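Local coordinates for protein uricase (Arthrobacter globiformis, PDB 2YZB) that catalyses the oxidation of uric acid to 5-hydroxyisourate, the first step on the way to (S)-allantoin, at residues T159-H164 with T217-L222; D179-T184 with K250-V255; K244-N249 with Y276-A281. All coordinates share one frame; numbering follows the deposited sequence.

Contact 1. Residues T159-H164 with T217-L222; sequences TGSEFH and THSLAL. With URC (uric acid), chain L.
E162 and S219 make the tight centre of this meeting of two loops at the urate site: E162 N donates to S219 O at 2.7 Å, while S219 N reaches G160 O at 3.2 Å. The two bonds form a single beta bridge across S161 and S219. On the buried side, a water is held by S161 OG, S219 OG and E162 O, to which it donates at 2.8 Å; S161 OG also bonds R180, and S219 OG bonds T225. The F163 ring, set beside the urate by a chi1 of -170°, meets L220 O and A221 CB at its edge. Uric acid covers one ring face, with its N3 3.6 Å above the plane, and L222 N donates to urate O11 at 2.7 Å in a nearly straight bond (170°). N61 of a second subunit covers L220, bonding its O. The outer side, round the E162 carboxylate, is looser. There OE1 accepts from H164 NE2 at 2.8 Å, and OE2 from the exposed H218 ring, whose plane is turned 70° from the carboxylate; that second bond is modelled so short that its length is doubtful. L220 CD2 lies alongside E162 CD, 4.1 Å away. S161 and S219 rest on L182 of strand 182-192, and residues 217-222 connect helix 199-216 with helix 222-236.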
loop_
_atom_site.group_PDB
_atom_site.type_symbol
_atom_site.label_atom_id
_atom_site.label_comp_id
_atom_site.label_asym_id
_atom_site.label_seq_id
_atom_site.Cartn_x
_atom_site.Cartn_y
_atom_site.Cartn_z
ATOM N N THR A 159 29.494 -0.136 -4.073
ATOM C CA THR A 159 30.507 0.209 -5.066
ATOM C C THR A 159 30.565 -0.953 -6.061
ATOM O O THR A 159 29.768 -1.886 -5.964
ATOM C CB THR A 159 31.906 0.437 -4.427
ATOM O OG1 THR A 159 32.775 1.031 -5.400
ATOM C CG2 THR A 159 32.515 -0.878 -3.953
ATOM N N GLY A 160 31.488 -0.904 -7.017
ATOM C CA GLY A 160 31.571 -1.986 -7.988
ATOM C C GLY A 160 30.510 -1.837 -9.063
ATOM O O GLY A 160 30.006 -2.813 -9.622
ATOM N N SER A 161 30.151 -0.591 -9.332
ATOM C CA SER A 161 29.167 -0.272 -10.351
ATOM C C SER A 161 29.607 1.019 -11.037
ATOM O O SER A 161 29.979 1.990 -10.378
ATOM C CB SER A 161 27.780 -0.094 -9.722
ATOM O OG SER A 161 26.845 0.388 -10.677
ATOM N N GLU A 162 29.575 1.004 -12.366
ATOM C CA GLU A 162 29.949 2.151 -13.181
ATOM C C GLU A 162 28.881 2.316 -14.248
ATOM O O GLU A 162 28.087 1.408 -14.483
ATOM C CB GLU A 162 31.284 1.899 -13.894
ATOM C CG GLU A 162 32.448 1.595 -12.986
ATOM C CD GLU A 162 33.744 1.358 -13.749
ATOM O OE1 GLU A 162 34.040 2.131 -14.683
ATOM O OE2 GLU A 162 34.472 0.406 -13.405
ATOM N N PHE A 163 28.864 3.489 -14.873
ATOM C CA PHE A 163 27.955 3.761 -15.979
ATOM C C PHE A 163 28.534 4.915 -16.775
ATOM O O PHE A 163 28.461 6.084 -16.368
ATOM C CB PHE A 163 26.538 4.115 -15.528
ATOM C CG PHE A 163 25.554 4.166 -16.672
ATOM C CD1 PHE A 163 25.319 3.031 -17.449
ATOM C CD2 PHE A 163 24.915 5.351 -17.017
ATOM C CE1 PHE A 163 24.466 3.074 -18.560
ATOM C CE2 PHE A 163 24.060 5.407 -18.123
ATOM C CZ PHE A 163 23.837 4.263 -18.899
ATOM N N HIS A 164 29.134 4.573 -17.909
ATOM C CA HIS A 164 29.743 5.568 -18.775
ATOM C C HIS A 164 29.712 5.110 -20.226
ATOM O O HIS A 164 29.297 3.988 -20.527
ATOM C CB HIS A 164 31.183 5.847 -18.314
ATOM C CG HIS A 164 31.995 4.614 -18.059
ATOM N ND1 HIS A 164 32.449 3.796 -19.071
ATOM C CD2 HIS A 164 32.428 4.057 -16.903
ATOM C CE1 HIS A 164 33.126 2.787 -18.550
ATOM N NE2 HIS A 164 33.127 2.922 -17.236
ATOM N N THR A 217 29.619 -9.462 -10.136
ATOM C CA THR A 217 29.822 -8.865 -11.448
ATOM C C THR A 217 30.156 -7.385 -11.310
ATOM O O THR A 217 29.374 -6.625 -10.739
ATOM C CB THR A 217 28.552 -8.959 -12.316
ATOM O OG1 THR A 217 28.202 -10.332 -12.520
ATOM C CG2 THR A 217 28.775 -8.286 -13.661
ATOM N N HIS A 218 31.318 -6.970 -11.807
ATOM C CA HIS A 218 31.656 -5.554 -11.763
ATOM C C HIS A 218 30.754 -4.961 -12.840
ATOM O O HIS A 218 31.003 -5.133 -14.033
ATOM C CB HIS A 218 33.113 -5.309 -12.125
ATOM C CG HIS A 218 33.494 -3.865 -12.061
ATOM N ND1 HIS A 218 33.658 -3.194 -10.868
ATOM C CD2 HIS A 218 33.669 -2.946 -13.038
ATOM C CE1 HIS A 218 33.919 -1.923 -11.113
ATOM N NE2 HIS A 218 33.931 -1.746 -12.422
ATOM N N SER A 219 29.710 -4.265 -12.407
ATOM C CA SER A 219 28.707 -3.705 -13.305
ATOM C C SER A 219 29.059 -2.469 -14.116
ATOM O O SER A 219 29.376 -1.419 -13.558
ATOM C CB SER A 219 27.433 -3.415 -12.508
ATOM O OG SER A 219 26.379 -3.037 -13.370
ATOM N N LEU A 220 28.982 -2.596 -15.438
ATOM C CA LEU A 220 29.242 -1.469 -16.318
ATOM C C LEU A 220 27.887 -0.927 -16.740
ATOM O O LEU A 220 27.800 0.066 -17.454
ATOM C CB LEU A 220 30.052 -1.900 -17.548
ATOM C CG LEU A 220 31.479 -2.390 -17.274
ATOM C CD1 LEU A 220 32.194 -2.659 -18.601
ATOM C CD2 LEU A 220 32.248 -1.333 -16.469
ATOM N N ALA A 221 26.833 -1.596 -16.277
ATOM C CA ALA A 221 25.447 -1.212 -16.559
ATOM C C ALA A 221 24.496 -2.226 -15.923
ATOM O O ALA A 221 24.845 -3.398 -15.762
ATOM C CB ALA A 221 25.208 -1.157 -18.066
ATOM N N LEU A 222 23.295 -1.782 -15.567
ATOM C CA LEU A 222 22.320 -2.688 -14.965
ATOM C C LEU A 222 22.031 -3.806 -15.968
ATOM O O LEU A 222 21.859 -4.963 -15.585
ATOM C CB LEU A 222 21.018 -1.955 -14.636
ATOM C CG LEU A 222 20.279 -2.372 -13.355
ATOM C CD1 LEU A 222 18.826 -1.975 -13.476
ATOM C CD2 LEU A 222 20.402 -3.857 -13.105
HETATM N N1 URC L . 21.372 1.603 -17.349
HETATM C C2 URC L . 22.080 1.737 -16.155
HETATM C C6 URC L . 20.666 2.624 -17.987
HETATM N N3 URC L . 22.099 2.964 -15.535
HETATM O O11 URC L . 22.669 0.809 -15.656
HETATM C C4 URC L . 21.450 4.008 -16.072
HETATM C C5 URC L . 20.741 3.904 -17.256
HETATM N N9 URC L . 21.385 5.243 -15.578
HETATM O O13 URC L . 20.072 2.398 -19.037
HETATM N N7 URC L . 20.217 5.090 -17.522
HETATM C C8 URC L . 20.625 5.868 -16.491
HETATM O O24 URC L . 20.322 7.043 -16.400
HETATM O O HOH W 1 26.304 -0.369 -13.300
HETATM O O HOH W 2 29.813 1.921 -17.878
#

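Contact 2. Residues D179-T184 with K250-V255; sequences DRILAT and KHHFLV. With URC (uric acid), chain L.
Beside the urate pocket, in the antiparallel sheet of the tunnelling fold (T-fold) of uricases, strands 182-192 and 240-254 draw apart after a last direct bond, K250 N to A183 O at 3.0 Å. From there water replaces the direct ladder: one molecule bridges A183 N and K250 O, a second H252 N and I181 O, and a third I181 N and H252 O. The H252 side chain packs against I181 and A183. Its CG is anti to the carbonyl carbon (chi1 -75°), which brings one ring face under I181 CG2, 4.0 Å from H252 CG, and sets CE1 3.5 Å from A183 CB. Within its own segment, H252 ND1 donates to K250 O at 2.9 Å; the acceptor lies in the ring plane, so the bond fixes the ring's rotation. The K250 chain runs across T184, CD to CA 3.5 Å, before its amine pairs with D185. H251, assigned to the charge relay, leaves its strand away from residues 179-184, and K22 of a second subunit packs on it. R180 presents the edge of its guanidinium to the substrate, and its NH2 donates to urate O11 at 2.9 Å with an angle of 158°.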
loop_
_atom_site.group_PDB
_atom_site.type_symbol
_atom_site.label_atom_id
_atom_site.label_comp_id
_atom_site.label_asym_id
_atom_site.label_seq_id
_atom_site.Cartn_x
_atom_site.Cartn_y
_atom_site.Cartn_z
ATOM N N ASP A 179 32.028 5.073 -10.163
ATOM C CA ASP A 179 31.710 4.619 -8.806
ATOM C C ASP A 179 30.329 5.133 -8.403
ATOM O O ASP A 179 30.131 6.335 -8.205
ATOM C CB ASP A 179 32.748 5.129 -7.796
ATOM C CG ASP A 179 32.815 4.272 -6.532
ATOM O OD1 ASP A 179 31.779 3.703 -6.112
ATOM O OD2 ASP A 179 33.912 4.177 -5.945
ATOM N N ARG A 180 29.374 4.220 -8.288
ATOM C CA ARG A 180 28.017 4.585 -7.902
ATOM C C ARG A 180 27.362 3.402 -7.197
ATOM O O ARG A 180 27.866 2.283 -7.246
ATOM C CB ARG A 180 27.181 4.945 -9.135
ATOM C CG ARG A 180 26.905 3.749 -10.055
ATOM C CD ARG A 180 25.916 4.063 -11.179
ATOM N NE ARG A 180 25.568 2.849 -11.920
ATOM C CZ ARG A 180 24.635 2.778 -12.864
ATOM N NH1 ARG A 180 23.936 3.857 -13.205
ATOM N NH2 ARG A 180 24.379 1.616 -13.455
ATOM N N ILE A 181 26.242 3.661 -6.532
ATOM C CA ILE A 181 25.505 2.598 -5.871
ATOM C C ILE A 181 24.593 1.968 -6.921
ATOM O O ILE A 181 24.087 2.654 -7.814
ATOM C CB ILE A 181 24.624 3.139 -4.717
ATOM C CG1 ILE A 181 25.503 3.487 -3.512
ATOM C CG2 ILE A 181 23.581 2.097 -4.311
ATOM C CD1 ILE A 181 24.732 4.031 -2.321
ATOM N N LEU A 182 24.418 0.659 -6.835
ATOM C CA LEU A 182 23.528 -0.045 -7.750
ATOM C C LEU A 182 22.571 -0.804 -6.844
ATOM O O LEU A 182 22.980 -1.742 -6.158
ATOM C CB LEU A 182 24.305 -1.029 -8.638
ATOM C CG LEU A 182 23.427 -1.847 -9.596
ATOM C CD1 LEU A 182 22.784 -0.922 -10.621
ATOM C CD2 LEU A 182 24.256 -2.906 -10.294
ATOM N N ALA A 183 21.310 -0.379 -6.823
ATOM C CA ALA A 183 20.288 -1.004 -5.985
ATOM C C ALA A 183 19.084 -1.373 -6.838
ATOM O O ALA A 183 18.652 -0.596 -7.698
ATOM C CB ALA A 183 19.863 -0.043 -4.871
ATOM N N THR A 184 18.535 -2.559 -6.594
ATOM C CA THR A 184 17.390 -3.026 -7.359
ATOM C C THR A 184 16.544 -3.982 -6.530
ATOM O O THR A 184 16.919 -4.360 -5.415
ATOM C CB THR A 184 17.864 -3.748 -8.665
ATOM O OG1 THR A 184 16.735 -4.068 -9.482
ATOM C CG2 THR A 184 18.600 -5.032 -8.335
ATOM N N LYS A 250 16.878 1.601 -8.575
ATOM C CA LYS A 250 16.457 2.444 -7.460
ATOM C C LYS A 250 17.580 3.418 -7.138
ATOM O O LYS A 250 18.589 3.060 -6.519
ATOM C CB LYS A 250 16.139 1.556 -6.254
ATOM C CG LYS A 250 15.256 0.353 -6.627
ATOM C CD LYS A 250 15.335 -0.767 -5.589
ATOM C CE LYS A 250 14.623 -0.393 -4.309
ATOM N NZ LYS A 250 13.153 -0.319 -4.523
ATOM N N HIS A 251 17.383 4.657 -7.560
ATOM C CA HIS A 251 18.389 5.695 -7.394
ATOM C C HIS A 251 18.767 6.145 -5.994
ATOM O O HIS A 251 17.924 6.520 -5.182
ATOM C CB HIS A 251 17.990 6.916 -8.223
ATOM C CG HIS A 251 17.877 6.631 -9.688
ATOM N ND1 HIS A 251 16.868 7.147 -10.472
ATOM C CD2 HIS A 251 18.647 5.880 -10.513
ATOM C CE1 HIS A 251 17.020 6.726 -11.716
ATOM N NE2 HIS A 251 18.093 5.956 -11.767
ATOM N N HIS A 252 20.067 6.095 -5.737
ATOM C CA HIS A 252 20.642 6.554 -4.484
ATOM C C HIS A 252 21.570 7.659 -4.961
ATOM O O HIS A 252 22.696 7.400 -5.398
ATOM C CB HIS A 252 21.422 5.435 -3.794
ATOM C CG HIS A 252 20.547 4.404 -3.148
ATOM N ND1 HIS A 252 19.667 3.620 -3.861
ATOM C CD2 HIS A 252 20.405 4.042 -1.849
ATOM C CE1 HIS A 252 19.019 2.821 -3.032
ATOM N NE2 HIS A 252 19.448 3.057 -1.804
ATOM N N PHE A 253 21.068 8.891 -4.911
ATOM C CA PHE A 253 21.820 10.056 -5.360
ATOM C C PHE A 253 22.825 10.538 -4.335
ATOM O O PHE A 253 22.483 10.770 -3.176
ATOM C CB PHE A 253 20.859 11.195 -5.708
ATOM C CG PHE A 253 19.930 10.874 -6.842
ATOM C CD1 PHE A 253 20.424 10.704 -8.134
ATOM C CD2 PHE A 253 18.566 10.725 -6.623
ATOM C CE1 PHE A 253 19.568 10.387 -9.195
ATOM C CE2 PHE A 253 17.700 10.409 -7.679
ATOM C CZ PHE A 253 18.208 10.240 -8.964
ATOM N N LEU A 254 24.069 10.687 -4.775
ATOM C CA LEU A 254 25.144 11.152 -3.914
ATOM C C LEU A 254 24.851 12.624 -3.646
ATOM O O LEU A 254 24.926 13.458 -4.543
ATOM C CB LEU A 254 26.484 10.992 -4.632
ATOM C CG LEU A 254 27.759 11.295 -3.842
ATOM C CD1 LEU A 254 27.932 10.290 -2.719
ATOM C CD2 LEU A 254 28.950 11.250 -4.789
ATOM N N VAL A 255 24.506 12.938 -2.405
ATOM C CA VAL A 255 24.162 14.301 -2.044
ATOM C C VAL A 255 25.322 15.274 -2.192
ATOM O O VAL A 255 26.453 14.989 -1.799
ATOM C CB VAL A 255 23.618 14.362 -0.600
ATOM C CG1 VAL A 255 23.150 15.775 -0.273
ATOM C CG2 VAL A 255 22.471 13.366 -0.447
HETATM N N1 URC L . 21.372 1.603 -17.349
HETATM C C2 URC L . 22.080 1.737 -16.155
HETATM C C6 URC L . 20.666 2.624 -17.987
HETATM N N3 URC L . 22.099 2.964 -15.535
HETATM O O11 URC L . 22.669 0.809 -15.656
HETATM C C4 URC L . 21.450 4.008 -16.072
HETATM C C5 URC L . 20.741 3.904 -17.256
HETATM N N9 URC L . 21.385 5.243 -15.578
HETATM O O13 URC L . 20.072 2.398 -19.037
HETATM N N7 URC L . 20.217 5.090 -17.522
HETATM C C8 URC L . 20.625 5.868 -16.491
HETATM O O24 URC L . 20.322 7.043 -16.400
HETATM O O HOH W 3 24.825 6.189 -6.759
HETATM O O HOH W 4 21.970 4.782 -7.381
HETATM O O HOH W 5 20.635 2.103 -7.965
#

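Contact 3. Residues K244-N249 with Y276-A281; sequences KMSLPN and YGLIEA. With URC (uric acid), chain L.
This is a regular antiparallel ladder between strands 240-254 and 276-285, at the edge of the chain's own sheet. M245 with A281, L247 with I279 and N249 with G277 are hydrogen-bonded pairs, each joined by two backbone bonds, with L247 N to I279 O at 2.8 Å. S246 with E280 and P248 with L278 are the non-hydrogen-bonded pairs between them, side chains on the opposite face. Here a chi1 of -176° turns S246 OG toward the carboxylate of E280, and it donates to OE1 at 2.7 Å from above the carboxylate plane, while E280 OE2 accepts from Q19 of a second subunit. With an alanine at E280, the S246 hydroxyl and that glutamine would probably each lose a partner, weakening the link between subunits. P248 CB lies against the Y276 ring, 3.7 Å from CD2, and L278 CD1 packs 3.7 Å from S246 OG. L247, I279 and A281 face M226 of helix 222-236, and N249 places ND2 3.4 Å from urate N3. Residues 276-281 also pair with a strand of the second subunit; the ladder thus extends into the neighbouring chain, as is characteristic of T-fold assemblies: helix-backed antiparallel sheets joined between subunits, with the active site at their interface.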
loop_
_atom_site.group_PDB
_atom_site.type_symbol
_atom_site.label_atom_id
_atom_site.label_comp_id
_atom_site.label_asym_id
_atom_site.label_seq_id
_atom_site.Cartn_x
_atom_site.Cartn_y
_atom_site.Cartn_z
ATOM N N LYS A 244 13.132 -14.529 -17.143
ATOM C CA LYS A 244 12.798 -13.134 -17.390
ATOM C C LYS A 244 13.008 -12.350 -16.109
ATOM O O LYS A 244 12.645 -12.806 -15.023
ATOM C CB LYS A 244 11.342 -12.990 -17.833
ATOM C CG LYS A 244 11.060 -13.604 -19.190
ATOM C CD LYS A 244 9.643 -13.311 -19.659
ATOM C CE LYS A 244 9.475 -13.711 -21.120
ATOM N NZ LYS A 244 8.129 -13.336 -21.635
ATOM N N MET A 245 13.606 -11.174 -16.241
ATOM C CA MET A 245 13.855 -10.331 -15.088
ATOM C C MET A 245 13.366 -8.916 -15.354
ATOM O O MET A 245 13.390 -8.438 -16.489
ATOM C CB MET A 245 15.349 -10.325 -14.758
ATOM C CG MET A 245 15.862 -11.660 -14.240
ATOM S SD MET A 245 17.651 -11.708 -14.103
ATOM C CE MET A 245 18.085 -12.275 -15.710
ATOM N N SER A 246 12.907 -8.263 -14.291
ATOM C CA SER A 246 12.409 -6.901 -14.350
ATOM C C SER A 246 13.113 -6.236 -13.178
ATOM O O SER A 246 12.702 -6.386 -12.026
ATOM C CB SER A 246 10.890 -6.890 -14.155
ATOM O OG SER A 246 10.366 -5.585 -14.305
ATOM N N LEU A 247 14.194 -5.520 -13.475
ATOM C CA LEU A 247 14.983 -4.884 -12.436
ATOM C C LEU A 247 14.925 -3.361 -12.412
ATOM O O LEU A 247 15.344 -2.696 -13.355
ATOM C CB LEU A 247 16.443 -5.324 -12.567
ATOM C CG LEU A 247 16.741 -6.827 -12.610
ATOM C CD1 LEU A 247 18.228 -7.035 -12.821
ATOM C CD2 LEU A 247 16.293 -7.491 -11.313
ATOM N N PRO A 248 14.381 -2.788 -11.332
ATOM C CA PRO A 248 14.324 -1.329 -11.267
ATOM C C PRO A 248 15.699 -0.813 -10.839
ATOM O O PRO A 248 16.444 -1.514 -10.153
ATOM C CB PRO A 248 13.267 -1.075 -10.197
ATOM C CG PRO A 248 13.471 -2.240 -9.266
ATOM C CD PRO A 248 13.597 -3.395 -10.241
ATOM N N ASN A 249 16.058 0.386 -11.279
ATOM C CA ASN A 249 17.324 0.967 -10.864
ATOM C C ASN A 249 16.874 2.004 -9.844
ATOM O O ASN A 249 16.497 3.120 -10.210
ATOM C CB ASN A 249 18.048 1.647 -12.031
ATOM C CG ASN A 249 19.504 1.960 -11.705
ATOM O OD1 ASN A 249 19.887 2.021 -10.537
ATOM N ND2 ASN A 249 20.320 2.165 -12.738
ATOM N N TYR A 276 12.272 5.821 -11.406
ATOM C CA TYR A 276 13.333 4.825 -11.315
ATOM C C TYR A 276 13.559 4.195 -12.687
ATOM O O TYR A 276 12.652 4.131 -13.515
ATOM C CB TYR A 276 12.983 3.726 -10.297
ATOM C CG TYR A 276 11.610 3.118 -10.485
ATOM C CD1 TYR A 276 10.483 3.722 -9.927
ATOM C CD2 TYR A 276 11.429 1.948 -11.226
ATOM C CE1 TYR A 276 9.209 3.183 -10.100
ATOM C CE2 TYR A 276 10.153 1.396 -11.403
ATOM C CZ TYR A 276 9.048 2.025 -10.833
ATOM O OH TYR A 276 7.783 1.507 -10.981
ATOM N N GLY A 277 14.780 3.750 -12.938
ATOM C CA GLY A 277 15.041 3.118 -14.210
ATOM C C GLY A 277 14.393 1.752 -14.131
ATOM O O GLY A 277 14.251 1.191 -13.046
ATOM N N LEU A 278 13.964 1.221 -15.264
ATOM C CA LEU A 278 13.359 -0.102 -15.265
ATOM C C LEU A 278 13.995 -0.859 -16.415
ATOM O O LEU A 278 13.743 -0.568 -17.587
ATOM C CB LEU A 278 11.839 -0.014 -15.443
ATOM C CG LEU A 278 11.086 -1.350 -15.391
ATOM C CD1 LEU A 278 11.401 -2.085 -14.085
ATOM C CD2 LEU A 278 9.597 -1.093 -15.530
ATOM N N ILE A 279 14.856 -1.807 -16.067
ATOM C CA ILE A 279 15.572 -2.609 -17.052
ATOM C C ILE A 279 14.991 -4.020 -17.046
ATOM O O ILE A 279 14.904 -4.653 -15.994
ATOM C CB ILE A 279 17.093 -2.632 -16.728
ATOM C CG1 ILE A 279 17.753 -1.326 -17.189
ATOM C CG2 ILE A 279 17.766 -3.796 -17.426
ATOM C CD1 ILE A 279 17.169 -0.055 -16.590
ATOM N N GLU A 280 14.589 -4.507 -18.220
ATOM C CA GLU A 280 13.977 -5.830 -18.324
ATOM C C GLU A 280 14.497 -6.610 -19.516
ATOM O O GLU A 280 14.801 -6.032 -20.559
ATOM C CB GLU A 280 12.462 -5.686 -18.448
ATOM C CG GLU A 280 11.890 -4.533 -17.633
ATOM C CD GLU A 280 10.379 -4.516 -17.634
ATOM O OE1 GLU A 280 9.782 -5.322 -16.889
ATOM O OE2 GLU A 280 9.787 -3.708 -18.385
ATOM N N ALA A 281 14.585 -7.929 -19.367
ATOM C CA ALA A 281 15.077 -8.769 -20.450
ATOM C C ALA A 281 14.814 -10.253 -20.234
ATOM O O ALA A 281 14.651 -10.717 -19.103
ATOM C CB ALA A 281 16.572 -8.544 -20.640
HETATM N N1 URC L . 21.372 1.603 -17.349
HETATM C C2 URC L . 22.080 1.737 -16.155
HETATM C C6 URC L . 20.666 2.624 -17.987
HETATM N N3 URC L . 22.099 2.964 -15.535
HETATM O O11 URC L . 22.669 0.809 -15.656
HETATM C C4 URC L . 21.450 4.008 -16.072
HETATM C C5 URC L . 20.741 3.904 -17.256
HETATM N N9 URC L . 21.385 5.243 -15.578
HETATM O O13 URC L . 20.072 2.398 -19.037
HETATM N N7 URC L . 20.217 5.090 -17.522
HETATM C C8 URC L . 20.625 5.868 -16.491
HETATM O O24 URC L . 20.322 7.043 -16.400
#

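In the fold
All three contacts converge on one uric acid: contact 1 supplies F163 and L222, contact 2 R180, and contact 3 N249; further hydrogen bonds come from Q223 of the same chain and from D68 N of a second subunit. Contacts 1 and 2, centres about 11 Å apart, are joined by S161 OG to R180 NE at 3.0 Å, which probably steadies the urate-binding arginine, and by T159 OG1 to D179 OD1 at 2.9 Å. Contact 3 lies about 15 Å, centre to centre, from each of the others. It shares strand 240-254 with contact 2, where T184 OG1 meets P248 O at 2.7 Å, and touches contact 1 through L222 CD1, 3.7 Å from I279 CB.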